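Local coordinates for outer membrane protein Omp121 (Bacteroides thetaiotaomicron, PDB 5FQ8), which is probably a TonB-dependent transporter, carrying nutrients inward across the bacterial outer membrane, and binds calcium ions, at residues E54-S58 and A933-N937; V183-L189 and S972-F978. All coordinates share one frame; numbering follows the deposited sequence.

Interaction 1 of 2, residues E54-S58 and A933-N937; sequences ESRTS and AYGNN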
# COMPACT_ATOMS: atom_id res chain seq x y z
N GLU B 54 39.06 19.69 9.54
CA GLU B 54 40.19 19.55 8.64
C GLU B 54 40.07 18.30 7.78
O GLU B 54 40.55 18.29 6.64
CB GLU B 54 41.50 19.51 9.43
CG GLU B 54 41.57 18.41 10.47
CD GLU B 54 42.97 18.16 10.99
OE1 GLU B 54 43.89 18.91 10.62
OE2 GLU B 54 43.15 17.20 11.78
N SER B 55 39.40 17.27 8.29
CA SER B 55 39.30 16.01 7.58
C SER B 55 38.35 16.07 6.40
O SER B 55 38.43 15.21 5.51
CB SER B 55 38.88 14.91 8.55
OG SER B 55 39.16 13.63 8.02
N ARG B 56 37.46 17.06 6.37
CA ARG B 56 36.49 17.28 5.29
C ARG B 56 35.57 16.10 5.10
O ARG B 56 35.03 15.87 4.01
CB ARG B 56 37.17 17.63 3.96
CG ARG B 56 37.99 18.90 3.97
CD ARG B 56 37.29 20.02 4.72
NE ARG B 56 36.18 20.58 3.97
CZ ARG B 56 35.36 21.49 4.47
NH1 ARG B 56 35.53 21.93 5.70
NH2 ARG B 56 34.36 21.96 3.74
N THR B 57 35.38 15.31 6.13
CA THR B 57 34.33 14.32 6.09
C THR B 57 32.99 15.02 6.13
O THR B 57 32.85 16.10 6.70
CB THR B 57 34.47 13.38 7.27
OG1 THR B 57 34.15 14.10 8.47
CG2 THR B 57 35.88 12.89 7.36
N SER B 58 31.98 14.41 5.50
CA SER B 58 30.63 14.97 5.48
C SER B 58 30.03 15.07 6.86
O SER B 58 28.99 15.71 7.03
CB SER B 58 29.72 14.11 4.62
OG SER B 58 29.28 13.01 5.38
N ALA B 933 45.42 18.64 1.27
CA ALA B 933 45.25 17.29 0.76
C ALA B 933 45.00 16.38 1.94
O ALA B 933 45.56 16.59 3.02
CB ALA B 933 46.46 16.82 -0.02
N TYR B 934 44.13 15.40 1.77
CA TYR B 934 43.82 14.52 2.87
C TYR B 934 43.50 13.13 2.35
O TYR B 934 43.34 12.91 1.15
CB TYR B 934 42.66 15.06 3.71
CG TYR B 934 41.38 15.20 2.96
CD1 TYR B 934 41.21 16.21 2.01
CD2 TYR B 934 40.32 14.35 3.20
CE1 TYR B 934 40.04 16.35 1.33
CE2 TYR B 934 39.15 14.49 2.53
CZ TYR B 934 39.01 15.49 1.59
OH TYR B 934 37.81 15.61 0.91
N GLY B 935 43.44 12.19 3.28
CA GLY B 935 43.07 10.81 3.02
C GLY B 935 42.54 10.18 4.28
O GLY B 935 43.10 10.38 5.36
N ASN B 936 41.45 9.43 4.19
CA ASN B 936 40.89 8.79 5.37
C ASN B 936 40.63 7.33 5.08
O ASN B 936 40.44 6.93 3.93
CB ASN B 936 39.62 9.49 5.79
CG ASN B 936 39.85 10.94 6.12
OD1 ASN B 936 40.92 11.30 6.59
ND2 ASN B 936 38.87 11.77 5.85
N ASN B 937 40.62 6.52 6.14
CA ASN B 937 40.40 5.08 6.04
C ASN B 937 41.33 4.51 4.97
O ASN B 937 40.91 3.93 3.97
CB ASN B 937 38.93 4.80 5.73
CG ASN B 937 38.52 3.34 5.98
OD1 ASN B 937 38.87 2.73 6.98
ND2 ASN B 937 37.75 2.80 5.06

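Interaction 2 of 2, residues V183-L189 and S972-F978; sequences VQWSTVL and SSRRFGF. With C8E ((hydroxyethyloxy)tri(ethyloxy)octane), chain O.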
# COMPACT_ATOMS: atom_id res chain seq x y z
N VAL B 183 36.93 18.21 -3.10
CA VAL B 183 36.83 17.18 -4.12
C VAL B 183 37.52 15.96 -3.58
O VAL B 183 38.61 16.06 -3.03
CB VAL B 183 37.47 17.65 -5.44
CG1 VAL B 183 37.86 16.48 -6.26
CG2 VAL B 183 36.52 18.52 -6.21
N GLN B 184 36.89 14.79 -3.67
CA GLN B 184 37.56 13.62 -3.12
C GLN B 184 37.08 12.36 -3.79
O GLN B 184 35.94 12.26 -4.22
CB GLN B 184 37.37 13.51 -1.60
CG GLN B 184 36.11 12.86 -1.19
CD GLN B 184 36.16 12.34 0.22
OE1 GLN B 184 36.66 13.00 1.12
NE2 GLN B 184 35.63 11.15 0.42
N TRP B 185 37.99 11.40 -3.88
CA TRP B 185 37.73 10.11 -4.51
C TRP B 185 37.70 9.02 -3.46
O TRP B 185 38.36 9.10 -2.42
CB TRP B 185 38.81 9.79 -5.53
CG TRP B 185 38.82 10.67 -6.66
CD1 TRP B 185 38.28 10.44 -7.87
CD2 TRP B 185 39.38 11.97 -6.71
NE1 TRP B 185 38.47 11.51 -8.69
CE2 TRP B 185 39.15 12.47 -8.00
CE3 TRP B 185 40.05 12.76 -5.80
CZ2 TRP B 185 39.58 13.71 -8.39
CZ3 TRP B 185 40.48 14.00 -6.19
CH2 TRP B 185 40.24 14.46 -7.48
N SER B 186 36.93 7.97 -3.74
CA SER B 186 36.94 6.77 -2.91
C SER B 186 37.20 5.56 -3.79
O SER B 186 36.59 5.43 -4.85
CB SER B 186 35.63 6.63 -2.15
OG SER B 186 34.51 6.94 -2.96
N THR B 187 38.14 4.72 -3.37
CA THR B 187 38.37 3.43 -3.99
C THR B 187 38.31 2.31 -2.94
O THR B 187 38.44 2.55 -1.74
CB THR B 187 39.72 3.36 -4.69
OG1 THR B 187 40.74 3.49 -3.70
CG2 THR B 187 39.83 4.46 -5.69
N VAL B 188 38.15 1.09 -3.43
CA VAL B 188 37.85 -0.04 -2.56
C VAL B 188 39.08 -0.44 -1.77
O VAL B 188 40.18 -0.55 -2.31
CB VAL B 188 37.29 -1.21 -3.39
CG1 VAL B 188 38.29 -1.61 -4.45
CG2 VAL B 188 36.94 -2.35 -2.50
N LEU B 189 38.89 -0.68 -0.47
CA LEU B 189 39.98 -0.75 0.51
C LEU B 189 40.48 -2.16 0.78
O LEU B 189 41.69 -2.36 0.88
CB LEU B 189 39.54 -0.14 1.83
CG LEU B 189 40.53 -0.27 2.98
CD1 LEU B 189 41.77 0.50 2.66
CD2 LEU B 189 39.94 0.24 4.27
N SER B 972 34.32 -1.80 2.38
CA SER B 972 34.71 -0.48 2.84
C SER B 972 35.64 0.16 1.84
O SER B 972 36.24 -0.50 0.99
CB SER B 972 35.37 -0.55 4.21
OG SER B 972 36.71 -0.96 4.12
N SER B 973 35.74 1.47 1.91
CA SER B 973 36.48 2.20 0.90
C SER B 973 37.64 2.97 1.52
O SER B 973 37.71 3.18 2.73
CB SER B 973 35.58 3.17 0.13
OG SER B 973 35.12 4.20 0.98
N ARG B 974 38.54 3.36 0.64
CA ARG B 974 39.67 4.22 0.93
C ARG B 974 39.37 5.60 0.35
O ARG B 974 39.05 5.71 -0.83
CB ARG B 974 40.92 3.63 0.28
CG ARG B 974 42.16 3.81 0.99
CD ARG B 974 43.28 3.67 0.01
NE ARG B 974 43.33 2.35 -0.61
CZ ARG B 974 43.97 1.31 -0.09
NH1 ARG B 974 44.58 1.44 1.07
NH2 ARG B 974 43.98 0.15 -0.71
N ARG B 975 39.45 6.64 1.17
CA ARG B 975 39.06 7.97 0.71
C ARG B 975 40.22 8.96 0.77
O ARG B 975 41.02 8.94 1.70
CB ARG B 975 37.88 8.47 1.54
CG ARG B 975 36.67 7.62 1.37
CD ARG B 975 35.58 7.98 2.35
NE ARG B 975 35.93 7.67 3.73
CZ ARG B 975 35.78 6.48 4.29
NH1 ARG B 975 35.31 5.46 3.58
NH2 ARG B 975 36.10 6.29 5.56
N PHE B 976 40.29 9.83 -0.24
CA PHE B 976 41.39 10.78 -0.38
C PHE B 976 40.98 11.94 -1.28
O PHE B 976 40.45 11.72 -2.37
CB PHE B 976 42.64 10.10 -0.93
CG PHE B 976 42.43 9.34 -2.22
CD1 PHE B 976 42.06 8.01 -2.19
CD2 PHE B 976 42.65 9.93 -3.44
CE1 PHE B 976 41.88 7.30 -3.37
CE2 PHE B 976 42.47 9.23 -4.61
CZ PHE B 976 42.09 7.91 -4.58
N GLY B 977 41.27 13.17 -0.86
CA GLY B 977 40.92 14.29 -1.71
C GLY B 977 41.70 15.56 -1.44
O GLY B 977 42.76 15.55 -0.82
N PHE B 978 41.16 16.67 -1.96
CA PHE B 978 41.70 18.01 -1.81
C PHE B 978 40.62 18.95 -1.28
O PHE B 978 39.43 18.71 -1.45
CB PHE B 978 42.23 18.56 -3.13
CG PHE B 978 43.45 17.86 -3.62
CD1 PHE B 978 44.63 17.95 -2.92
CD2 PHE B 978 43.40 17.10 -4.77
CE1 PHE B 978 45.76 17.30 -3.36
CE2 PHE B 978 44.52 16.45 -5.21
CZ PHE B 978 45.71 16.54 -4.51
C1 C8E O . 47.46 12.95 1.47
C2 C8E O . 47.25 11.44 1.48
C3 C8E O . 47.00 10.88 0.08
C4 C8E O . 46.76 9.38 0.13
C5 C8E O . 46.84 8.70 -1.23
C6 C8E O . 45.62 7.80 -1.46
C7 C8E O . 45.62 7.15 -2.84
C8 C8E O . 45.77 5.65 -2.72
O9 C8E O . 45.57 5.03 -3.97

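Interaction 1 of 2, residues E54-S58 and A933-N937
R56 lays its CB against the phenol ring of Y934, a CH-pi contact 4.1 Å from CB to the Y934 ring centroid and 29° off the ring normal. R56 CG continues over the same face, also off-centre toward the rim. A tyrosine suits this place because it offers a broad apolar face to the aliphatic start of the arginine and a hydroxyl to the protein beyond. Its CG sits between the backbone N and the carbonyl carbon (chi1 61°), and from there the ring reaches across to the 54-58 loop, with S55 O approaching it obliquely, 3.1 Å from Y934 CD2. The second buried patch is small and polar: S55 OG faces the side-chain amide of N936 and lies 3.4 Å from N936 CG. The small polar side chain of a serine fits well against that amide. The contact loosens along the chain, where T57 crosses N936 at about a right angle and offers it the methyl CG2. R56 is partly exposed; its chain bends at chi2 and chi3, which carries the guanidinium off the ring to a salt bridge with D136. The hydroxyl of Y934 is hydrogen-bonded to Q184 OE1. Replacing Y934 with an alanine would probably leave Q184 OE1 without this mate and open a gap beside R56 CB, setting the loop freer to shift. R56 is also where the chain leaves helix 49-54, with a positive phi. This piece of the plug therefore rests just past a helix end on strand 928-941 of the barrel wall, which is itself hydrogen-bonded between strands 899-915 and 973-983.

Interaction 2 of 2, residues V183-L189 and S972-F978
F978 N donates to V183 O across 2.8 Å, with G977 CA lying close by. This is the seam of the beta-barrel: the antiparallel pairing of strand 177-188 with the C-terminal strand 973-983 closes the wall on itself. Pairs V183-F978, W185-F976 and T187-R974 are hydrogen-bonded. Q184 faces G977 in a non-hydrogen-bonded pair, where glycine fits because a side chain here would probably collide with Q184 CB and V183 O. Side chains alternate between the faces. On one, the side chains of Q184 and R975 run alongside each other, Q184 NE2 resting 3.7 Å from R975 CB, their amide and guanidinium planes 12° apart; Q184 OE1 is hydrogen-bonded to Y934. On the other, F976 turns its ring toward W185 (chi1 53°), taking W185 CB in a CH-pi contact, 4.2 Å from CB to the F976 ring centroid, while the opposite face carries detergent atom C7, 3.6 Å above its centre. Aromatic residues suit such a lipid-like surface. Nearby, L189 crosses R974 at about a right angle and sets its methyl CD1 over one guanidinium face, 3.4 Å from R974 NH1.

In the fold
Both contacts share the barrel wall around strand 973-983, but in different roles: plug against the inner wall, and strand against strand within the wall. Interaction 1 is a buried meeting of plug loop and barrel, small in area, carried by ring, aliphatic and amide packing from a few side chains. Interaction 2 is far larger, a partly buried strand pairing held by a regular backbone ladder, polar on the face that carries Q184 and R975 and aromatic on the face that meets detergent. They join directly, since strands 928-941 and 973-983 are neighbours: the backbone of N936 pairs with R975, and the bond from Y934 OH to Q184 OE1 ties the two side-chain sets together.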